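Local coordinates for protein putative MAR1 (Leishmania donovani, PDB 1X9G) that is of unknown function but belongs to the isochorismatase superfamily of alpha/beta proteins and may be a hydrolase, possibly a ribonuclease, at residues E30-R35 with F113-H118; I88-F93 with H118-Q123; S171-M176 with S189-E194. All coordinates share one frame; numbering follows the deposited sequence.

Interaction 1. Residues E30-R35 with F113-H118; sequences EAFSKR and FGIEGH
Phe-32 and Glu-116 share one first torsion, with CG swung to the side of the backbone N and opposite the carbonyl carbon (chi1 -70° and -53°), which places the ring over Ile-115 CG2 and starts the glutamate on its way to meet it. The Glu-116 chain then bends at chi2, bringing OE1 obliquely to the CD2-CE2 part of the ring, 3.4 Å from Phe-32 CE2 and 3.9 Å from Phe-32 CD2. Carboxylate and ring planes stand 78° apart, so the two groups do not stack. Ile-115 covers one ring face near its rim, with its CG2 4.3 Å from Phe-32 CG. A cis, non-proline peptide bond joins Ile-115 to Glu-116, consistent with the cis peptide known near the active site of isochorismatase-like hydrolases. Phe-32 sits in the loop after strand 21-26, where Phe-39 of helix 39-55 also touches it. The loop thus folds over the C-terminal end of the parallel sheet, the end at which alpha/beta folds of this kind usually place their active sites. With no bond across, the contact rests on van der Waals packing, perhaps with a weak C-H...O attraction, and Glu-116 is held chiefly through OE2, which accepts a hydrogen bond from Gln-145 N.

Interaction 2. Residues I88-F93 with H118-Q123; sequences IEKTRF and HACILQ
The chain leaving strand 86-90 passes against the first turns of helix 117-130, and the CA atoms of Phe-93 and Cys-120 come within 4.7 Å. Phe-93 O faces the helix, and Cys-120 CA makes a C-H...O contact with it at 3.2 Å (125° at the hydrogen). The helix has a wider pi-type turn at 118-121, while Gln-123 N to Ala-119 O (3.0 Å) is a regular bond. Cys-120 SG sits 3.3 Å from Phe-93 O and 4.2 Å from Lys-90 NZ. The lysine chain bends at chi2 to bring NZ there, and NZ forms a salt bridge with Asp-27 and a weak hydrogen bond to Arg-92 O. Asp-27, Lys-90 and Cys-120 match the Asp-Lys-Cys set of cysteine hydrolases in the isochorismatase superfamily, so this is probably the active site. Beside it, Phe-93 and Gln-123 run alongside each other, pointing the same way, with ring and amide planes 71° apart. Gln-123 NE2 lies 3.7 Å from Phe-93 CB and obliquely beside the ring, while it donates a hydrogen bond to Leu-174 O of the second subunit.

Interaction 3. Residues S171-M176 with S189-E194; sequences SILLQM and SKLLKE
Leu-173 and Leu-174 meet Leu-191 and Leu-192 through branched aliphatic ends, without any flat group across the contact. The one amide set beside them, that of Gln-175, is turned to its own helix. Its NE2 gives a 2.9 Å hydrogen bond to Ser-171 OG, which lies only 5° out of the amide plane, and its OE1 accepts from Met-13 N, so the amide is gripped at both ends. Ser-171 OG is also hydrogen-bonded to His-118 O of the third subunit, and Leu-174 packs on Ala-119 of that subunit, which sets helix 169-176 at the subunit interface. Among the leucines, Leu-192 straddles its two partners. Its CD1 comes 3.4 Å from Leu-173 CD1 and 3.7 Å from Leu-173 CG, the two side chains sliding past each other in opposite directions, and its CD2 lies 3.6 Å from Leu-174 CD2, where the chains meet at a slant. The torsions of Leu-192 (chi1 -96°, chi2 29°) divide the two methyls in this way, CD1 to Leu-173 and CD2 to Leu-174. Helix 169-176 follows strand 164-167, an outermost strand of the parallel sheet in this chain, and residues 191-192 pack against helix 169-176. Leu-52 of helix 39-55 touches both Leu-173 and Leu-191, so three helices share this apolar patch. Leu-191 meets Leu-173 at about a right angle, its CB 4.1 Å from Leu-173 CD1. Leu-191 also opens a type I beta turn that ends at Glu-194, with Glu-194 N bonded to Leu-191 O at 3.0 Å, and this turn carries Leu-192.

How the interactions relate
From the N terminus, the chain first passes 30-35 and then 88-93. Interaction 1 closes when 113-118 returns to the first segment, enclosing 77 residues and joining the loop after strand 21-26 to the end of strand 109-115. Interaction 2 closes next at 118-123, enclosing 24 and joining the exit of edge strand 86-90 to helix 117-130. Their segments alternate, so the two contacts cross; they share His-118 and touch, with Glu-116 O 3.1 Å from Ile-121 N in a probable hydrogen bond. Interaction 3 follows in series, pairs the two C-terminal helices and encloses 12 residues, which include the start of helix 185-191. Its centre lies about 27 Å from that of interaction 2, across the centre of the chain.

Interaction 1. Residues E30-R35 with F113-H118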
loop_
_atom_site.group_PDB
_atom_site.type_symbol
_atom_site.label_atom_id
_atom_site.label_comp_id
_atom_site.label_asym_id
_atom_site.label_seq_id
_atom_site.Cartn_x
_atom_site.Cartn_y
_atom_site.Cartn_z
ATOM N N GLU A 30 -31.623 8.388 -4.075
ATOM C CA GLU A 30 -32.477 7.956 -2.985
ATOM C C GLU A 30 -32.392 6.466 -2.677
ATOM O O GLU A 30 -32.382 6.090 -1.511
ATOM C CB GLU A 30 -33.921 8.432 -3.221
ATOM C CG GLU A 30 -34.918 8.185 -2.056
ATOM C CD GLU A 30 -34.484 8.827 -0.728
ATOM O OE1 GLU A 30 -33.347 8.553 -0.240
ATOM O OE2 GLU A 30 -35.300 9.604 -0.175
ATOM N N ALA A 31 -32.299 5.622 -3.700
ATOM C CA ALA A 31 -32.201 4.176 -3.482
ATOM C C ALA A 31 -31.074 3.817 -2.506
ATOM O O ALA A 31 -31.206 2.879 -1.698
ATOM C CB ALA A 31 -31.993 3.461 -4.799
ATOM N N PHE A 32 -29.993 4.606 -2.575
ATOM C CA PHE A 32 -28.722 4.348 -1.916
ATOM C C PHE A 32 -28.601 4.901 -0.518
ATOM O O PHE A 32 -27.881 4.345 0.306
ATOM C CB PHE A 32 -27.596 4.941 -2.758
ATOM C CG PHE A 32 -27.366 4.222 -4.045
ATOM C CD1 PHE A 32 -27.770 4.797 -5.249
ATOM C CD2 PHE A 32 -26.760 2.947 -4.046
ATOM C CE1 PHE A 32 -27.562 4.144 -6.457
ATOM C CE2 PHE A 32 -26.548 2.254 -5.246
ATOM C CZ PHE A 32 -26.949 2.860 -6.471
ATOM N N SER A 33 -29.296 5.999 -0.272
ATOM C CA SER A 33 -29.210 6.740 0.981
ATOM C C SER A 33 -29.099 5.893 2.248
ATOM O O SER A 33 -28.421 6.283 3.204
ATOM C CB SER A 33 -30.418 7.649 1.093
ATOM O OG SER A 33 -31.558 6.958 0.600
ATOM N N LYS A 34 -29.778 4.752 2.247
ATOM C CA LYS A 34 -29.850 3.867 3.410
ATOM C C LYS A 34 -28.847 2.732 3.332
ATOM O O LYS A 34 -28.507 2.135 4.367
ATOM C CB LYS A 34 -31.247 3.242 3.517
ATOM C CG LYS A 34 -32.407 4.225 3.427
ATOM C CD LYS A 34 -32.349 5.297 4.537
ATOM C CE LYS A 34 -33.755 5.684 5.008
ATOM N NZ LYS A 34 -34.489 4.533 5.620
ATOM N N ARG A 35 -28.387 2.440 2.111
ATOM C CA ARG A 35 -27.611 1.217 1.810
ATOM C C ARG A 35 -26.129 1.368 2.131
ATOM O O ARG A 35 -25.398 0.390 2.182
ATOM C CB ARG A 35 -27.826 0.747 0.355
ATOM C CG ARG A 35 -29.284 0.882 -0.129
ATOM C CD ARG A 35 -29.654 0.023 -1.345
ATOM N NE ARG A 35 -29.505 -1.413 -1.075
ATOM C CZ ARG A 35 -29.588 -2.380 -1.995
ATOM N NH1 ARG A 35 -29.856 -2.087 -3.272
ATOM N NH2 ARG A 35 -29.394 -3.645 -1.628
ATOM N N PHE A 113 -16.370 12.516 -6.402
ATOM C CA PHE A 113 -16.848 12.122 -5.096
ATOM C C PHE A 113 -18.216 11.495 -5.257
ATOM O O PHE A 113 -18.818 11.715 -6.261
ATOM C CB PHE A 113 -16.850 13.322 -4.144
ATOM C CG PHE A 113 -17.522 14.522 -4.688
ATOM C CD1 PHE A 113 -18.848 14.822 -4.325
ATOM C CD2 PHE A 113 -16.848 15.390 -5.539
ATOM C CE1 PHE A 113 -19.508 15.951 -4.855
ATOM C CE2 PHE A 113 -17.492 16.528 -6.055
ATOM C CZ PHE A 113 -18.833 16.795 -5.712
ATOM N N GLY A 114 -18.668 10.708 -4.286
ATOM C CA GLY A 114 -19.912 9.951 -4.367
ATOM C C GLY A 114 -19.829 8.428 -4.188
ATOM O O GLY A 114 -18.935 7.917 -3.537
ATOM N N ILE A 115 -20.744 7.725 -4.851
ATOM C CA ILE A 115 -21.042 6.358 -4.635
ATOM C C ILE A 115 -21.242 5.706 -6.025
ATOM O O ILE A 115 -21.678 6.380 -6.910
ATOM C CB ILE A 115 -22.278 6.262 -3.753
ATOM C CG1 ILE A 115 -22.169 5.011 -2.887
ATOM C CG2 ILE A 115 -23.669 6.303 -4.554
ATOM C CD1 ILE A 115 -21.865 5.333 -1.447
ATOM N N GLU A 116 -20.840 4.439 -6.266
ATOM C CA GLU A 116 -20.096 3.572 -5.336
ATOM C C GLU A 116 -18.643 3.446 -5.730
ATOM O O GLU A 116 -18.332 3.301 -6.921
ATOM C CB GLU A 116 -20.714 2.178 -5.317
ATOM C CG GLU A 116 -22.202 2.141 -5.037
ATOM C CD GLU A 116 -22.658 0.875 -4.311
ATOM O OE1 GLU A 116 -23.780 0.424 -4.627
ATOM O OE2 GLU A 116 -21.924 0.323 -3.440
ATOM N N GLY A 117 -17.768 3.427 -4.711
ATOM C CA GLY A 117 -16.297 3.380 -4.869
ATOM C C GLY A 117 -15.779 2.386 -5.898
ATOM O O GLY A 117 -14.881 2.694 -6.694
ATOM N N HIS A 118 -16.381 1.194 -5.896
ATOM C CA HIS A 118 -15.934 0.082 -6.729
ATOM C C HIS A 118 -16.687 -0.065 -8.050
ATOM O O HIS A 118 -16.392 -0.996 -8.822
ATOM C CB HIS A 118 -16.062 -1.213 -5.943
ATOM C CG HIS A 118 -17.472 -1.544 -5.588
ATOM N ND1 HIS A 118 -18.182 -0.837 -4.634
ATOM C CD2 HIS A 118 -18.326 -2.464 -6.093
ATOM C CE1 HIS A 118 -19.402 -1.345 -4.535
ATOM N NE2 HIS A 118 -19.508 -2.343 -5.400
#

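Interaction 2. Residues I88-F93 with H118-Q123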
loop_
_atom_site.group_PDB
_atom_site.type_symbol
_atom_site.label_atom_id
_atom_site.label_comp_id
_atom_site.label_asym_id
_atom_site.label_seq_id
_atom_site.Cartn_x
_atom_site.Cartn_y
_atom_site.Cartn_z
ATOM N N ILE A 88 -26.960 15.821 -15.107
ATOM C CA ILE A 88 -27.065 14.897 -16.236
ATOM C C ILE A 88 -27.428 13.478 -15.762
ATOM O O ILE A 88 -27.309 13.157 -14.587
ATOM C CB ILE A 88 -25.826 14.985 -17.284
ATOM C CG1 ILE A 88 -25.085 13.672 -17.451
ATOM C CG2 ILE A 88 -24.858 16.155 -17.031
ATOM C CD1 ILE A 88 -23.947 13.543 -16.510
ATOM N N GLU A 89 -27.911 12.653 -16.680
ATOM C CA GLU A 89 -28.538 11.364 -16.337
ATOM C C GLU A 89 -27.966 10.292 -17.245
ATOM O O GLU A 89 -27.631 10.554 -18.404
ATOM C CB GLU A 89 -30.073 11.428 -16.516
ATOM C CG GLU A 89 -30.830 12.383 -15.542
ATOM C CD GLU A 89 -32.359 12.554 -15.878
ATOM O OE1 GLU A 89 -33.047 11.543 -16.169
ATOM O OE2 GLU A 89 -32.869 13.709 -15.852
ATOM N N LYS A 90 -27.857 9.071 -16.752
ATOM C CA LYS A 90 -27.315 8.028 -17.614
ATOM C C LYS A 90 -27.574 6.630 -17.152
ATOM O O LYS A 90 -28.137 6.397 -16.084
ATOM C CB LYS A 90 -25.809 8.201 -17.797
ATOM C CG LYS A 90 -25.053 8.710 -16.560
ATOM C CD LYS A 90 -24.957 7.721 -15.418
ATOM C CE LYS A 90 -23.640 8.001 -14.633
ATOM N NZ LYS A 90 -23.478 7.099 -13.450
ATOM N N THR A 91 -27.147 5.691 -17.977
ATOM C CA THR A 91 -27.208 4.285 -17.607
ATOM C C THR A 91 -25.778 3.647 -17.607
ATOM O O THR A 91 -25.519 2.658 -16.915
ATOM C CB THR A 91 -28.219 3.566 -18.503
ATOM O OG1 THR A 91 -27.891 3.818 -19.881
ATOM C CG2 THR A 91 -29.645 4.125 -18.238
ATOM N N ARG A 92 -24.855 4.257 -18.353
ATOM C CA ARG A 92 -23.440 3.943 -18.282
ATOM C C ARG A 92 -22.972 3.961 -16.812
ATOM O O ARG A 92 -23.355 4.875 -16.054
ATOM C CB ARG A 92 -22.669 4.928 -19.151
ATOM C CG ARG A 92 -21.166 4.849 -19.077
ATOM C CD ARG A 92 -20.579 5.019 -20.453
ATOM N NE ARG A 92 -20.313 3.697 -21.023
ATOM C CZ ARG A 92 -19.123 3.264 -21.435
ATOM N NH1 ARG A 92 -18.050 4.051 -21.358
ATOM N NH2 ARG A 92 -19.011 2.038 -21.944
ATOM N N PHE A 93 -22.207 2.936 -16.390
ATOM C CA PHE A 93 -21.747 2.886 -14.983
ATOM C C PHE A 93 -20.781 4.030 -14.734
ATOM O O PHE A 93 -20.893 4.736 -13.732
ATOM C CB PHE A 93 -21.180 1.528 -14.560
ATOM C CG PHE A 93 -22.172 0.422 -14.625
ATOM C CD1 PHE A 93 -21.845 -0.794 -15.226
ATOM C CD2 PHE A 93 -23.472 0.604 -14.125
ATOM C CE1 PHE A 93 -22.800 -1.840 -15.308
ATOM C CE2 PHE A 93 -24.446 -0.422 -14.217
ATOM C CZ PHE A 93 -24.091 -1.658 -14.806
ATOM N N HIS A 118 -16.381 1.194 -5.896
ATOM C CA HIS A 118 -15.934 0.082 -6.729
ATOM C C HIS A 118 -16.687 -0.065 -8.050
ATOM O O HIS A 118 -16.392 -0.996 -8.822
ATOM C CB HIS A 118 -16.062 -1.213 -5.943
ATOM C CG HIS A 118 -17.472 -1.544 -5.588
ATOM N ND1 HIS A 118 -18.182 -0.837 -4.634
ATOM C CD2 HIS A 118 -18.326 -2.464 -6.093
ATOM C CE1 HIS A 118 -19.402 -1.345 -4.535
ATOM N NE2 HIS A 118 -19.508 -2.343 -5.400
ATOM N N ALA A 119 -17.635 0.845 -8.311
ATOM C CA ALA A 119 -18.555 0.671 -9.414
ATOM C C ALA A 119 -18.507 1.894 -10.306
ATOM O O ALA A 119 -17.545 2.054 -11.055
ATOM C CB ALA A 119 -19.982 0.356 -8.869
ATOM N N CYS A 120 -19.480 2.805 -10.198
ATOM C CA CYS A 120 -19.465 4.008 -10.991
ATOM C C CYS A 120 -18.197 4.822 -10.772
ATOM O O CYS A 120 -17.607 5.305 -11.769
ATOM C CB CYS A 120 -20.721 4.867 -10.712
ATOM S SG CYS A 120 -22.379 3.986 -10.858
ATOM N N ILE A 121 -17.775 4.986 -9.494
ATOM C CA ILE A 121 -16.592 5.853 -9.146
ATOM C C ILE A 121 -15.358 5.306 -9.833
ATOM O O ILE A 121 -14.706 5.983 -10.598
ATOM C CB ILE A 121 -16.297 5.956 -7.588
ATOM C CG1 ILE A 121 -17.420 6.676 -6.801
ATOM C CG2 ILE A 121 -14.950 6.608 -7.321
ATOM C CD1 ILE A 121 -17.574 8.166 -7.047
ATOM N N LEU A 122 -15.099 4.032 -9.573
ATOM C CA LEU A 122 -13.984 3.296 -10.152
ATOM C C LEU A 122 -13.935 3.418 -11.712
ATOM O O LEU A 122 -12.938 3.847 -12.280
ATOM C CB LEU A 122 -14.011 1.841 -9.623
ATOM C CG LEU A 122 -12.853 0.917 -10.058
ATOM C CD1 LEU A 122 -11.528 1.227 -9.350
ATOM C CD2 LEU A 122 -13.198 -0.569 -9.863
ATOM N N GLN A 123 -15.027 3.080 -12.397
ATOM C CA GLN A 123 -15.074 3.209 -13.883
ATOM C C GLN A 123 -14.909 4.631 -14.357
ATOM O O GLN A 123 -14.201 4.899 -15.347
ATOM C CB GLN A 123 -16.352 2.568 -14.468
ATOM C CG GLN A 123 -16.487 1.116 -13.993
ATOM C CD GLN A 123 -17.506 0.300 -14.739
ATOM O OE1 GLN A 123 -17.610 0.392 -15.957
ATOM N NE2 GLN A 123 -18.222 -0.569 -14.019
#

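Interaction 3. Residues S171-M176 with S189-E194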
loop_
_atom_site.group_PDB
_atom_site.type_symbol
_atom_site.label_atom_id
_atom_site.label_comp_id
_atom_site.label_asym_id
_atom_site.label_seq_id
_atom_site.Cartn_x
_atom_site.Cartn_y
_atom_site.Cartn_z
ATOM N N SER A 171 -7.953 18.333 3.015
ATOM C CA SER A 171 -6.678 18.394 2.278
ATOM C C SER A 171 -6.854 19.107 0.965
ATOM O O SER A 171 -6.060 19.925 0.606
ATOM C CB SER A 171 -6.179 16.986 1.939
ATOM O OG SER A 171 -4.783 17.032 1.665
ATOM N N ILE A 172 -7.884 18.743 0.223
ATOM C CA ILE A 172 -8.164 19.329 -1.088
ATOM C C ILE A 172 -8.504 20.837 -1.078
ATOM O O ILE A 172 -8.004 21.563 -1.956
ATOM C CB ILE A 172 -9.282 18.529 -1.803
ATOM C CG1 ILE A 172 -8.716 17.224 -2.378
ATOM C CG2 ILE A 172 -9.918 19.322 -2.958
ATOM C CD1 ILE A 172 -9.852 16.287 -2.941
ATOM N N LEU A 173 -9.337 21.314 -0.131
ATOM C CA LEU A 173 -9.597 22.764 -0.053
ATOM C C LEU A 173 -8.308 23.566 0.153
ATOM O O LEU A 173 -8.053 24.504 -0.565
ATOM C CB LEU A 173 -10.626 23.162 1.012
ATOM C CG LEU A 173 -12.072 22.655 1.021
ATOM C CD1 LEU A 173 -13.016 23.727 1.554
ATOM C CD2 LEU A 173 -12.600 22.072 -0.324
ATOM N N LEU A 174 -7.481 23.135 1.093
ATOM C CA LEU A 174 -6.173 23.690 1.380
ATOM C C LEU A 174 -5.149 23.633 0.258
ATOM O O LEU A 174 -4.154 24.368 0.276
ATOM C CB LEU A 174 -5.608 22.937 2.585
ATOM C CG LEU A 174 -6.375 23.167 3.891
ATOM C CD1 LEU A 174 -5.613 22.631 5.102
ATOM C CD2 LEU A 174 -6.709 24.682 4.104
ATOM N N GLN A 175 -5.333 22.712 -0.677
ATOM C CA GLN A 175 -4.352 22.512 -1.721
ATOM C C GLN A 175 -4.636 23.518 -2.825
ATOM O O GLN A 175 -3.722 23.987 -3.500
ATOM C CB GLN A 175 -4.425 21.090 -2.270
ATOM C CG GLN A 175 -3.703 19.981 -1.441
ATOM C CD GLN A 175 -4.065 18.593 -1.967
ATOM O OE1 GLN A 175 -4.016 18.366 -3.161
ATOM N NE2 GLN A 175 -4.498 17.695 -1.094
ATOM N N MET A 176 -5.905 23.835 -3.012
ATOM C CA MET A 176 -6.313 24.816 -3.978
ATOM C C MET A 176 -6.079 26.303 -3.543
ATOM O O MET A 176 -5.942 27.159 -4.408
ATOM C CB MET A 176 -7.785 24.580 -4.337
ATOM C CG MET A 176 -8.043 23.360 -5.223
ATOM S SD MET A 176 -9.810 22.883 -5.354
ATOM C CE MET A 176 -10.211 23.581 -6.973
ATOM N N SER A 189 -12.042 29.040 4.505
ATOM C CA SER A 189 -11.792 28.682 5.906
ATOM C C SER A 189 -13.101 28.342 6.633
ATOM O O SER A 189 -13.150 27.431 7.456
ATOM C CB SER A 189 -11.065 29.846 6.606
ATOM O OG SER A 189 -10.830 29.608 7.982
ATOM N N LYS A 190 -14.156 29.083 6.310
ATOM C CA LYS A 190 -15.440 28.954 6.969
ATOM C C LYS A 190 -16.106 27.594 6.717
ATOM O O LYS A 190 -16.770 27.032 7.604
ATOM C CB LYS A 190 -16.329 30.144 6.538
ATOM C CG LYS A 190 -17.834 29.882 6.364
ATOM C CD LYS A 190 -18.423 30.721 5.217
ATOM C CE LYS A 190 -18.446 29.958 3.867
ATOM N NZ LYS A 190 -19.853 29.601 3.400
ATOM N N LEU A 191 -15.935 27.083 5.503
ATOM C CA LEU A 191 -16.366 25.735 5.138
ATOM C C LEU A 191 -15.712 24.678 6.031
ATOM O O LEU A 191 -16.385 23.807 6.579
ATOM C CB LEU A 191 -16.011 25.477 3.679
ATOM C CG LEU A 191 -16.723 26.408 2.710
ATOM C CD1 LEU A 191 -16.269 26.230 1.274
ATOM C CD2 LEU A 191 -18.236 26.162 2.851
ATOM N N LEU A 192 -14.395 24.795 6.181
ATOM C CA LEU A 192 -13.561 23.927 7.031
ATOM C C LEU A 192 -13.913 23.890 8.530
ATOM O O LEU A 192 -13.418 23.025 9.264
ATOM C CB LEU A 192 -12.085 24.342 6.883
ATOM C CG LEU A 192 -11.127 23.645 5.912
ATOM C CD1 LEU A 192 -11.790 23.044 4.669
ATOM C CD2 LEU A 192 -9.990 24.598 5.529
ATOM N N LYS A 193 -14.725 24.845 8.998
ATOM C CA LYS A 193 -15.130 24.874 10.415
ATOM C C LYS A 193 -16.394 24.052 10.613
ATOM O O LYS A 193 -16.742 23.742 11.746
ATOM C CB LYS A 193 -15.267 26.309 10.950
ATOM C CG LYS A 193 -13.895 27.054 11.075
ATOM C CD LYS A 193 -14.065 28.589 11.322
ATOM C CE LYS A 193 -12.693 29.376 11.287
ATOM N NZ LYS A 193 -12.745 30.632 10.422
ATOM N N GLU A 194 -17.046 23.678 9.502
ATOM C CA GLU A 194 -18.168 22.712 9.511
ATOM C C GLU A 194 -17.662 21.285 9.782
ATOM O O GLU A 194 -16.589 20.883 9.331
ATOM C CB GLU A 194 -18.986 22.750 8.211
ATOM C CG GLU A 194 -19.574 24.117 7.832
ATOM C CD GLU A 194 -20.226 24.149 6.414
ATOM O OE1 GLU A 194 -19.967 25.123 5.671
ATOM O OE2 GLU A 194 -20.999 23.223 6.027
#